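Local coordinates for spectinomycin phosphotransferase (Legionella pneumophila, PDB 3I1A), which phosphorylates the aminocyclitol antibiotic spectinomycin, thereby conferring resistance to it, probably using a nucleoside triphosphate as the phosphate donor in a protein-kinase-like fold, at residues L14-V17 with I21-H24; F109-T114 with V218-E223; G293-S298 with L307-Y312. All blocks are in the same frame, centred on the assembly; numbering follows the deposited sequence. Where two conformers were deposited one is given.

Contact 1: L14-V17 with I21-H24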
ATOM      1  N   LEU A  14       0.762 -30.182  -7.751  1.00 20.51           N
ATOM      2  CA  LEU A  14      -0.308 -29.365  -7.192  1.00 19.00           C
ATOM      3  C   LEU A  14      -1.040 -28.484  -8.207  1.00 17.66           C
ATOM      4  O   LEU A  14      -2.273 -28.336  -8.146  1.00 17.24           O
ATOM      5  CB  LEU A  14       0.237 -28.505  -6.051  1.00 20.08           C
ATOM      6  CG  LEU A  14       0.696 -29.360  -4.865  1.00 22.06           C
ATOM      7  CD1 LEU A  14       1.552 -28.531  -3.916  1.00 24.40           C
ATOM      8  CD2 LEU A  14      -0.515 -29.910  -4.155  1.00 23.00           C
ATOM      9  N   LEU A  15      -0.302 -27.864  -9.123  1.00 17.21           N
ATOM     10  CA  LEU A  15      -0.974 -27.038 -10.102  1.00 17.50           C
ATOM     11  C   LEU A  15      -1.802 -27.919 -11.050  1.00 18.40           C
ATOM     12  O   LEU A  15      -2.880 -27.522 -11.481  1.00 19.39           O
ATOM     13  CB  LEU A  15       0.050 -26.181 -10.868  1.00 18.12           C
ATOM     14  CG  LEU A  15       0.640 -25.100  -9.928  1.00 20.03           C
ATOM     15  CD1 LEU A  15       1.687 -24.266 -10.654  1.00 20.39           C
ATOM     16  CD2 LEU A  15      -0.467 -24.187  -9.434  1.00 24.70           C
ATOM     17  N   LYS A  16      -1.325 -29.121 -11.360  1.00 19.76           N
ATOM     18  CA  LYS A  16      -2.121 -29.975 -12.240  1.00 21.01           C
ATOM     19  C   LYS A  16      -3.412 -30.399 -11.544  1.00 21.49           C
ATOM     20  O   LYS A  16      -4.508 -30.222 -12.069  1.00 22.62           O
ATOM     21  CB  LYS A  16      -1.343 -31.229 -12.649  1.00 23.76           C
ATOM     22  CG  LYS A  16      -2.112 -32.124 -13.636  1.00 25.87           C
ATOM     23  CD  LYS A  16      -2.559 -31.318 -14.840  1.00 28.87           C
ATOM     24  CE  LYS A  16      -3.235 -32.193 -15.903  1.00 31.51           C
ATOM     25  NZ  LYS A  16      -2.232 -32.916 -16.730  1.00 31.34           N
ATOM     26  N   VAL A  17      -3.266 -30.950 -10.349  1.00 22.47           N
ATOM     27  CA  VAL A  17      -4.404 -31.422  -9.566  1.00 24.56           C
ATOM     28  C   VAL A  17      -5.470 -30.369  -9.277  1.00 24.87           C
ATOM     29  O   VAL A  17      -6.653 -30.562  -9.584  1.00 24.34           O
ATOM     30  CB  VAL A  17      -3.907 -32.032  -8.229  1.00 25.46           C
ATOM     31  CG1 VAL A  17      -5.069 -32.268  -7.259  1.00 27.65           C
ATOM     32  CG2 VAL A  17      -3.194 -33.346  -8.502  1.00 26.16           C
ATOM     33  N   ILE A  21      -3.499 -27.197 -14.632  1.00 19.79           N
ATOM     34  CA  ILE A  21      -2.447 -26.597 -15.427  1.00 19.05           C
ATOM     35  C   ILE A  21      -1.181 -27.451 -15.487  1.00 20.98           C
ATOM     36  O   ILE A  21      -0.704 -27.951 -14.458  1.00 19.31           O
ATOM     37  CB  ILE A  21      -2.071 -25.214 -14.878  1.00 20.78           C
ATOM     38  CG1 ILE A  21      -3.277 -24.266 -14.931  1.00 21.91           C
ATOM     39  CG2 ILE A  21      -0.901 -24.650 -15.673  1.00 21.69           C
ATOM     40  CD1 ILE A  21      -3.051 -22.986 -14.066  1.00 25.40           C
ATOM     41  N   ASP A  22      -0.648 -27.637 -16.695  0.50 20.66           N
ATOM     42  CA  ASP A  22       0.580 -28.415 -16.862  0.50 22.01           C
ATOM     43  C   ASP A  22       1.777 -27.473 -16.876  0.50 23.24           C
ATOM     44  O   ASP A  22       1.948 -26.663 -17.791  0.50 23.88           O
ATOM     45  CB  ASP A  22       0.564 -29.235 -18.160  0.50 22.64           C
ATOM     46  CG  ASP A  22      -0.182 -30.546 -18.017  0.50 24.27           C
ATOM     47  OD1 ASP A  22       0.016 -31.258 -17.009  0.50 24.96           O
ATOM     48  OD2 ASP A  22      -0.962 -30.877 -18.928  0.50 26.40           O
ATOM     49  N   ILE A  23       2.598 -27.584 -15.841  1.00 23.42           N
ATOM     50  CA  ILE A  23       3.783 -26.765 -15.683  1.00 26.35           C
ATOM     51  C   ILE A  23       4.969 -27.662 -15.987  1.00 28.58           C
ATOM     52  O   ILE A  23       5.021 -28.815 -15.543  1.00 27.61           O
ATOM     53  CB  ILE A  23       3.897 -26.223 -14.229  1.00 27.65           C
ATOM     54  CG1 ILE A  23       2.732 -25.274 -13.941  1.00 28.31           C
ATOM     55  CG2 ILE A  23       5.230 -25.505 -14.028  1.00 29.59           C
ATOM     56  CD1 ILE A  23       2.673 -24.093 -14.863  1.00 28.61           C
ATOM     57  N   HIS A  24       5.919 -27.139 -16.749  1.00 30.60           N
ATOM     58  CA  HIS A  24       7.082 -27.930 -17.122  1.00 34.11           C
ATOM     59  C   HIS A  24       8.311 -27.493 -16.347  1.00 34.13           C
ATOM     60  O   HIS A  24       9.319 -28.181 -16.340  1.00 35.16           O
ATOM     61  CB  HIS A  24       7.328 -27.812 -18.637  1.00 36.05           C
ATOM     62  CG  HIS A  24       7.458 -26.402 -19.129  1.00 39.17           C
ATOM     63  ND1 HIS A  24       8.507 -25.579 -18.772  1.00 40.79           N
ATOM     64  CD2 HIS A  24       6.667 -25.665 -19.947  1.00 40.55           C
ATOM     65  CE1 HIS A  24       8.354 -24.397 -19.347  1.00 41.31           C
ATOM     66  NE2 HIS A  24       7.245 -24.423 -20.065  1.00 41.03           N
TER
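L15 and I21 are joined by the one backbone hydrogen bond between residues 14-17 and 21-24. I21 N gives its proton to L15 O at 3.2 Å, and with an N-H...O angle of 167° the bond is nearly straight. The donor nevertheless stands 46° out of the carbonyl plane. A weaker polar contact follows on the next residue, where K16 CA lies 3.3 Å from I21 O as a CA-H...O contact.

The charged interaction is K16 with D22, at an exposed surface. K16 starts with CG anti to the backbone N (chi1 -177°), and bends at chi2 and chi4 bring its ammonium group over to the carboxylate. K16 NZ is 2.8 Å from D22 OD1, met on the syn side. A weak second bond joins K16 NZ to D22 OD2 at 3.3 Å. D22 has two deposited conformers and the bridge is described for one of them, so its full occupancy is doubtful.

Apolar packing lies on the buried side: L15 CD1 reaches I23 CG1 at 3.6 Å, the two side chains meeting at a slant.

The turn after helix 10-19 thus leads into edge strand 25-29 of the five-stranded antiparallel sheet. L15 rests on A42 of strand 38-43 and I51 of strand 48-55, while I21 and I23 both touch Y49, which places the helix end against the sheet.

Contact 2: F109-T114 with V218-E223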
ATOM      1  N   PHE A 109       4.827   5.300 -11.242  1.00 26.72           N
ATOM      2  CA  PHE A 109       6.068   6.051 -11.059  1.00 28.25           C
ATOM      3  C   PHE A 109       6.756   5.937 -12.425  1.00 28.58           C
ATOM      4  O   PHE A 109       7.062   6.934 -13.088  1.00 30.70           O
ATOM      5  CB  PHE A 109       6.981   5.390 -10.009  1.00 30.43           C
ATOM      6  CG  PHE A 109       6.505   5.518  -8.575  1.00 33.83           C
ATOM      7  CD1 PHE A 109       6.702   4.471  -7.671  1.00 34.37           C
ATOM      8  CD2 PHE A 109       5.893   6.682  -8.111  1.00 35.68           C
ATOM      9  CE1 PHE A 109       6.295   4.585  -6.336  1.00 34.73           C
ATOM     10  CE2 PHE A 109       5.480   6.802  -6.768  1.00 35.58           C
ATOM     11  CZ  PHE A 109       5.681   5.756  -5.888  1.00 34.96           C
ATOM     12  N   THR A 110       6.950   4.692 -12.843  1.00 26.54           N
ATOM     13  CA  THR A 110       7.618   4.331 -14.095  1.00 25.35           C
ATOM     14  C   THR A 110       6.999   4.936 -15.341  1.00 25.50           C
ATOM     15  O   THR A 110       7.697   5.503 -16.192  1.00 23.22           O
ATOM     16  CB  THR A 110       7.607   2.810 -14.250  1.00 25.55           C
ATOM     17  OG1 THR A 110       8.203   2.228 -13.084  1.00 25.81           O
ATOM     18  CG2 THR A 110       8.367   2.383 -15.506  1.00 26.66           C
ATOM     19  N   GLN A 111       5.682   4.806 -15.441  1.00 25.55           N
ATOM     20  CA  GLN A 111       4.935   5.312 -16.584  1.00 26.88           C
ATOM     21  C   GLN A 111       3.764   6.153 -16.095  1.00 27.64           C
ATOM     22  O   GLN A 111       2.797   5.618 -15.565  1.00 29.15           O
ATOM     23  CB  GLN A 111       4.414   4.128 -17.407  1.00 26.45           C
ATOM     24  CG  GLN A 111       3.600   4.511 -18.613  1.00 29.29           C
ATOM     25  CD  GLN A 111       3.276   3.309 -19.474  1.00 28.81           C
ATOM     26  OE1 GLN A 111       2.110   2.994 -19.722  1.00 32.30           O
ATOM     27  NE2 GLN A 111       4.313   2.623 -19.929  1.00 30.64           N
ATOM     28  N   ASN A 112       3.848   7.464 -16.273  1.00 26.44           N
ATOM     29  CA  ASN A 112       2.760   8.330 -15.832  1.00 26.14           C
ATOM     30  C   ASN A 112       1.433   8.018 -16.507  1.00 22.81           C
ATOM     31  O   ASN A 112       1.384   7.711 -17.707  1.00 21.72           O
ATOM     32  CB  ASN A 112       3.125   9.784 -16.071  1.00 28.79           C
ATOM     33  CG  ASN A 112       4.421  10.151 -15.408  1.00 32.00           C
ATOM     34  OD1 ASN A 112       4.650   9.808 -14.245  1.00 33.94           O
ATOM     35  ND2 ASN A 112       5.293  10.832 -16.146  1.00 34.97           N
ATOM     36  N   LEU A 113       0.354   8.099 -15.729  1.00 22.03           N
ATOM     37  CA  LEU A 113      -0.979   7.822 -16.251  1.00 19.34           C
ATOM     38  C   LEU A 113      -1.433   8.838 -17.295  1.00 18.88           C
ATOM     39  O   LEU A 113      -1.129  10.025 -17.187  1.00 19.90           O
ATOM     40  CB  LEU A 113      -2.006   7.820 -15.113  1.00 18.48           C
ATOM     41  CG  LEU A 113      -1.791   6.861 -13.944  1.00 19.85           C
ATOM     42  CD1 LEU A 113      -3.072   6.808 -13.109  1.00 18.06           C
ATOM     43  CD2 LEU A 113      -1.435   5.474 -14.443  1.00 22.42           C
ATOM     44  N   THR A 114      -2.151   8.352 -18.306  1.00 18.75           N
ATOM     45  CA  THR A 114      -2.707   9.211 -19.340  1.00 19.92           C
ATOM     46  C   THR A 114      -3.989   9.826 -18.732  1.00 20.24           C
ATOM     47  O   THR A 114      -4.454   9.393 -17.685  1.00 18.26           O
ATOM     48  CB  THR A 114      -3.111   8.412 -20.575  1.00 20.27           C
ATOM     49  OG1 THR A 114      -4.117   7.456 -20.217  1.00 19.88           O
ATOM     50  CG2 THR A 114      -1.908   7.681 -21.164  1.00 20.67           C
ATOM     51  N   VAL A 218      -0.424   1.333  -8.707  1.00 15.98           N
ATOM     52  CA  VAL A 218      -1.256   1.300  -9.893  1.00 15.38           C
ATOM     53  C   VAL A 218      -0.346   0.818 -11.025  1.00 16.08           C
ATOM     54  O   VAL A 218       0.717   1.400 -11.248  1.00 17.39           O
ATOM     55  CB  VAL A 218      -1.805   2.685 -10.287  1.00 16.61           C
ATOM     56  CG1 VAL A 218      -2.614   2.543 -11.569  1.00 18.30           C
ATOM     57  CG2 VAL A 218      -2.685   3.240  -9.195  1.00 16.29           C
ATOM     58  N   LEU A 219      -0.757  -0.234 -11.726  1.00 15.66           N
ATOM     59  CA  LEU A 219       0.028  -0.736 -12.853  1.00 19.39           C
ATOM     60  C   LEU A 219      -0.744  -0.413 -14.113  1.00 21.25           C
ATOM     61  O   LEU A 219      -1.972  -0.376 -14.099  1.00 22.08           O
ATOM     62  CB  LEU A 219       0.217  -2.247 -12.767  1.00 19.22           C
ATOM     63  CG  LEU A 219       0.910  -2.778 -11.505  1.00 20.47           C
ATOM     64  CD1 LEU A 219       1.126  -4.254 -11.652  1.00 21.12           C
ATOM     65  CD2 LEU A 219       2.228  -2.081 -11.306  1.00 19.07           C
ATOM     66  N   VAL A 220      -0.028  -0.167 -15.202  1.00 21.95           N
ATOM     67  CA  VAL A 220      -0.677   0.119 -16.483  1.00 24.65           C
ATOM     68  C   VAL A 220      -0.422  -1.132 -17.296  1.00 26.06           C
ATOM     69  O   VAL A 220       0.716  -1.404 -17.681  1.00 26.36           O
ATOM     70  CB  VAL A 220      -0.041   1.327 -17.182  1.00 25.40           C
ATOM     71  CG1 VAL A 220      -0.665   1.514 -18.564  1.00 27.68           C
ATOM     72  CG2 VAL A 220      -0.229   2.562 -16.342  1.00 26.74           C
ATOM     73  N   GLY A 221      -1.469  -1.905 -17.557  1.00 26.74           N
ATOM     74  CA  GLY A 221      -1.240  -3.151 -18.259  1.00 32.72           C
ATOM     75  C   GLY A 221      -1.852  -3.349 -19.615  1.00 35.88           C
ATOM     76  O   GLY A 221      -1.836  -2.448 -20.457  1.00 37.13           O
ATOM     77  N   ASN A 222      -2.371  -4.564 -19.805  1.00 39.22           N
ATOM     78  CA  ASN A 222      -2.997  -4.959 -21.052  1.00 40.58           C
ATOM     79  C   ASN A 222      -4.110  -4.026 -21.453  1.00 41.89           C
ATOM     80  O   ASN A 222      -4.936  -3.627 -20.618  1.00 42.60           O
ATOM     81  N   GLU A 223      -4.129  -3.681 -22.737  1.00 41.30           N
ATOM     82  CA  GLU A 223      -5.144  -2.781 -23.254  1.00 40.70           C
ATOM     83  C   GLU A 223      -4.986  -1.378 -22.712  1.00 38.10           C
ATOM     84  O   GLU A 223      -5.893  -0.556 -22.831  1.00 40.67           O
TER
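Q111 and L113 belong to the connection that runs from strand 95-101 into helix 115-129, and both pack on V220 of strand 218-220, the first strand of the hairpin that follows the metal-binding N217. No hydrogen bond spans the two segments, so the evidence for the contact is side-chain packing alone, with the nearest CA atoms, those of Q111 and V220, 7.6 Å apart.

V220 is the centre of it, and its two methyl groups have different nearest partners. V220 CG2 meets L113 CD2 at 3.7 Å, the two side chains running past one another in opposite directions. V220 CG1, anti to the backbone N (chi1 175°), is turned to the amide end of Q111, where it lies 3.4 Å from Q111 OE1. The same oxygen is 3.7 Å from V220 CB. Q111 is fully extended beyond CB, which carries the amide across the valine at about a right angle; this is van der Waals contact of a polar oxygen with the aliphatic carbons of the valine, at the exposed side of the contact. L113 CD2 also approaches V218 CG1, more loosely at 4.3 Å, so one leucine methyl bridges the two valines on the same side of the strand.

W118 and L121 of helix 115-129 also touch L113, and T114 is the N-cap of that helix. Just before the loop, N107, which contacts ADP and AMP in nucleotide-bound structures, accepts the backbone N-H groups of F109 and T110 at its OD1.

Such packing fits the C-lobe of kinase-like phosphotransferases, in which a hairpin between the metal ligands, here N217 and D230, lies beneath the nucleotide pocket.

Contact 3: G293-S298 with L307-Y312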
ATOM      1  N   GLY A 293      12.642   7.230  10.671  1.00 18.47           N
ATOM      2  CA  GLY A 293      13.444   7.906  11.677  1.00 18.54           C
ATOM      3  C   GLY A 293      14.013   6.907  12.684  1.00 17.48           C
ATOM      4  O   GLY A 293      15.193   6.992  13.089  1.00 17.57           O
ATOM      5  N   GLN A 294      13.200   5.941  13.107  1.00 17.24           N
ATOM      6  CA  GLN A 294      13.695   4.956  14.059  1.00 16.42           C
ATOM      7  C   GLN A 294      14.830   4.122  13.438  1.00 15.54           C
ATOM      8  O   GLN A 294      15.785   3.727  14.138  1.00 14.28           O
ATOM      9  CB  GLN A 294      12.582   4.016  14.519  1.00 18.72           C
ATOM     10  CG  GLN A 294      13.024   3.110  15.674  1.00 20.05           C
ATOM     11  CD  GLN A 294      13.421   3.901  16.914  1.00 23.75           C
ATOM     12  OE1 GLN A 294      14.604   3.972  17.280  1.00 22.32           O
ATOM     13  NE2 GLN A 294      12.438   4.517  17.558  1.00 21.29           N
ATOM     14  N   ASP A 295      14.724   3.847  12.137  1.00 15.99           N
ATOM     15  CA  ASP A 295      15.768   3.077  11.463  1.00 16.71           C
ATOM     16  C   ASP A 295      17.096   3.835  11.482  1.00 16.08           C
ATOM     17  O   ASP A 295      18.169   3.212  11.445  1.00 16.51           O
ATOM     18  CB  ASP A 295      15.357   2.769  10.017  1.00 20.00           C
ATOM     19  CG  ASP A 295      16.145   1.628   9.414  1.00 23.12           C
ATOM     20  OD1 ASP A 295      16.429   0.636  10.135  1.00 23.88           O
ATOM     21  OD2 ASP A 295      16.469   1.707   8.206  1.00 26.36           O
ATOM     22  N   LEU A 296      17.038   5.167  11.523  1.00 15.46           N
ATOM     23  CA  LEU A 296      18.260   5.965  11.564  1.00 16.03           C
ATOM     24  C   LEU A 296      18.784   6.161  12.987  1.00 17.13           C
ATOM     25  O   LEU A 296      19.992   6.283  13.184  1.00 16.86           O
ATOM     26  CB  LEU A 296      18.052   7.342  10.906  1.00 17.88           C
ATOM     27  CG  LEU A 296      18.329   7.456   9.397  1.00 21.06           C
ATOM     28  CD1 LEU A 296      19.824   7.145   9.085  1.00 18.55           C
ATOM     29  CD2 LEU A 296      17.403   6.522   8.649  1.00 22.89           C
ATOM     30  N   LEU A 297      17.896   6.201  13.983  1.00 16.73           N
ATOM     31  CA  LEU A 297      18.330   6.364  15.370  1.00 18.53           C
ATOM     32  C   LEU A 297      18.838   5.035  15.918  1.00 21.92           C
ATOM     33  O   LEU A 297      19.566   5.011  16.919  1.00 21.43           O
ATOM     34  CB  LEU A 297      17.170   6.862  16.240  1.00 17.61           C
ATOM     35  CG  LEU A 297      16.714   8.287  15.915  1.00 16.67           C
ATOM     36  CD1 LEU A 297      15.394   8.585  16.649  1.00 17.00           C
ATOM     37  CD2 LEU A 297      17.773   9.271  16.367  1.00 17.92           C
ATOM     38  N   SER A 298      18.435   3.935  15.270  1.00 21.38           N
ATOM     39  CA  SER A 298      18.856   2.587  15.666  1.00 24.27           C
ATOM     40  C   SER A 298      19.799   1.967  14.631  1.00 24.99           C
ATOM     41  O   SER A 298      20.069   2.560  13.579  1.00 24.40           O
ATOM     42  CB  SER A 298      17.645   1.673  15.826  1.00 24.26           C
ATOM     43  OG  SER A 298      16.751   2.221  16.765  1.00 26.18           O
ATOM     44  N   LEU A 307      20.929   3.878   4.914  1.00 17.74           N
ATOM     45  CA  LEU A 307      21.113   5.030   4.016  1.00 17.33           C
ATOM     46  C   LEU A 307      19.886   5.147   3.105  1.00 16.33           C
ATOM     47  O   LEU A 307      19.467   6.248   2.760  1.00 16.85           O
ATOM     48  CB  LEU A 307      22.382   4.877   3.152  1.00 17.49           C
ATOM     49  CG  LEU A 307      22.695   5.967   2.099  1.00 18.62           C
ATOM     50  CD1 LEU A 307      22.789   7.395   2.688  1.00 21.37           C
ATOM     51  CD2 LEU A 307      24.045   5.604   1.471  1.00 20.06           C
ATOM     52  N   GLU A 308      19.308   4.029   2.680  1.00 17.22           N
ATOM     53  CA  GLU A 308      18.118   4.145   1.820  1.00 17.61           C
ATOM     54  C   GLU A 308      16.983   4.811   2.592  1.00 17.57           C
ATOM     55  O   GLU A 308      16.266   5.661   2.047  1.00 17.31           O
ATOM     56  CB  GLU A 308      17.661   2.775   1.311  1.00 19.45           C
ATOM     57  CG  GLU A 308      18.692   2.090   0.419  1.00 27.19           C
ATOM     58  CD  GLU A 308      18.205   0.772  -0.169  1.00 30.72           C
ATOM     59  OE1 GLU A 308      17.642  -0.062   0.577  1.00 32.46           O
ATOM     60  OE2 GLU A 308      18.413   0.566  -1.386  1.00 36.25           O
ATOM     61  N   SER A 309      16.822   4.424   3.856  1.00 17.38           N
ATOM     62  CA  SER A 309      15.781   5.027   4.704  1.00 15.33           C
ATOM     63  C   SER A 309      16.035   6.537   4.816  1.00 16.95           C
ATOM     64  O   SER A 309      15.103   7.323   4.746  1.00 17.85           O
ATOM     65  CB  SER A 309      15.808   4.428   6.103  1.00 15.32           C
ATOM     66  OG  SER A 309      15.481   3.053   6.074  1.00 15.48           O
ATOM     67  N   PHE A 310      17.304   6.931   4.956  1.00 14.77           N
ATOM     68  CA  PHE A 310      17.663   8.344   5.096  1.00 15.19           C
ATOM     69  C   PHE A 310      17.311   9.130   3.830  1.00 15.97           C
ATOM     70  O   PHE A 310      16.764  10.216   3.914  1.00 16.35           O
ATOM     71  CB  PHE A 310      19.160   8.446   5.449  1.00 16.80           C
ATOM     72  CG  PHE A 310      19.627   9.833   5.843  1.00 19.69           C
ATOM     73  CD1 PHE A 310      18.765  10.750   6.441  1.00 19.04           C
ATOM     74  CD2 PHE A 310      20.963  10.189   5.675  1.00 19.94           C
ATOM     75  CE1 PHE A 310      19.235  11.997   6.866  1.00 20.10           C
ATOM     76  CE2 PHE A 310      21.441  11.443   6.099  1.00 21.42           C
ATOM     77  CZ  PHE A 310      20.577  12.342   6.692  1.00 19.65           C
ATOM     78  N   LYS A 311      17.596   8.567   2.658  1.00 15.39           N
ATOM     79  CA  LYS A 311      17.262   9.220   1.408  1.00 16.33           C
ATOM     80  C   LYS A 311      15.741   9.372   1.302  1.00 16.96           C
ATOM     81  O   LYS A 311      15.237  10.430   0.906  1.00 15.73           O
ATOM     82  CB  LYS A 311      17.832   8.401   0.231  1.00 19.74           C
ATOM     83  CG  LYS A 311      19.365   8.397   0.238  1.00 23.22           C
ATOM     84  CD  LYS A 311      19.962   7.807  -1.035  1.00 28.91           C
ATOM     85  CE  LYS A 311      21.488   7.861  -0.991  1.00 31.81           C
ATOM     86  NZ  LYS A 311      22.093   7.413  -2.290  1.00 35.75           N
ATOM     87  N   TYR A 312      15.011   8.324   1.678  1.00 16.00           N
ATOM     88  CA  TYR A 312      13.550   8.376   1.620  1.00 18.59           C
ATOM     89  C   TYR A 312      13.040   9.472   2.549  1.00 18.98           C
ATOM     90  O   TYR A 312      12.201  10.296   2.169  1.00 18.23           O
ATOM     91  CB  TYR A 312      12.932   7.050   2.039  1.00 20.16           C
ATOM     92  CG  TYR A 312      11.418   7.099   1.996  1.00 26.58           C
ATOM     93  CD1 TYR A 312      10.739   7.348   0.797  1.00 29.19           C
ATOM     94  CD2 TYR A 312      10.664   6.926   3.154  1.00 27.91           C
ATOM     95  CE1 TYR A 312       9.338   7.424   0.764  1.00 30.53           C
ATOM     96  CE2 TYR A 312       9.270   6.998   3.130  1.00 30.03           C
ATOM     97  CZ  TYR A 312       8.617   7.243   1.937  1.00 31.61           C
ATOM     98  OH  TYR A 312       7.236   7.276   1.914  1.00 34.14           O
TER
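D295 of helix 274-297 meets S309 of helix 303-315, and its side chain can be followed atom by atom. D295 CB lies 4.0 Å from S309 OG, near enough for loose contact. At the next step D295 CG is 3.7 Å from the same oxygen; it stands anti to the backbone N (chi1 -161°), a torsion that swings the carboxylate out to the neighbouring helix. The tip makes the bond: S309 OG donates to D295 OD2 at 2.7 Å, arriving on the anti side of the carboxylate and 18° out of its plane. D295 OD2 is gripped a second time by Q301 NE2, from the link between the helices, so this buried oxygen has two donors.

The two helices, 274-297 and 303-315, form a helical hairpin. The axes of their short segments approach to 8.9 Å, with 136° between the N-to-C directions, well away from a strictly antiparallel pair.

Beside the polar pair, L296 supplies the apolar half. Its CD2 methyl sits 3.7 Å from S309 CB, and its CD1 methyl is 3.9 Å from F310 CB. The leucine thus straddles the start of two consecutive side chains, and it crosses F310 at roughly a right angle. L170 and F174 of helix 169-180 lie against L296 too, while A173 of that helix touches F310. At the C-terminal end of helix 274-297, R306 uses its NE on the carbonyl oxygen of D295 and its NH2 on that of L296.

How the contacts relate
The three contacts follow one another along the chain in series; none nests within or crosses another. Contact 1 comes first and closes over three intervening residues, two of them the last of helix 10-19, tying the helix end to the loop that leads into strand 25-29. Contact 2 spans 103 residues, more than half of them helical, and brings strand 218-220 back onto the connection ahead of helix 115-129. Contact 3 closes over eight residues, four of them helical, around the short link between helices 274-297 and 303-315. Centres of contacts 1 and 3 are 44 Å apart, whereas contacts 2 and 3 approach to about 8 Å between nearest atoms without touching.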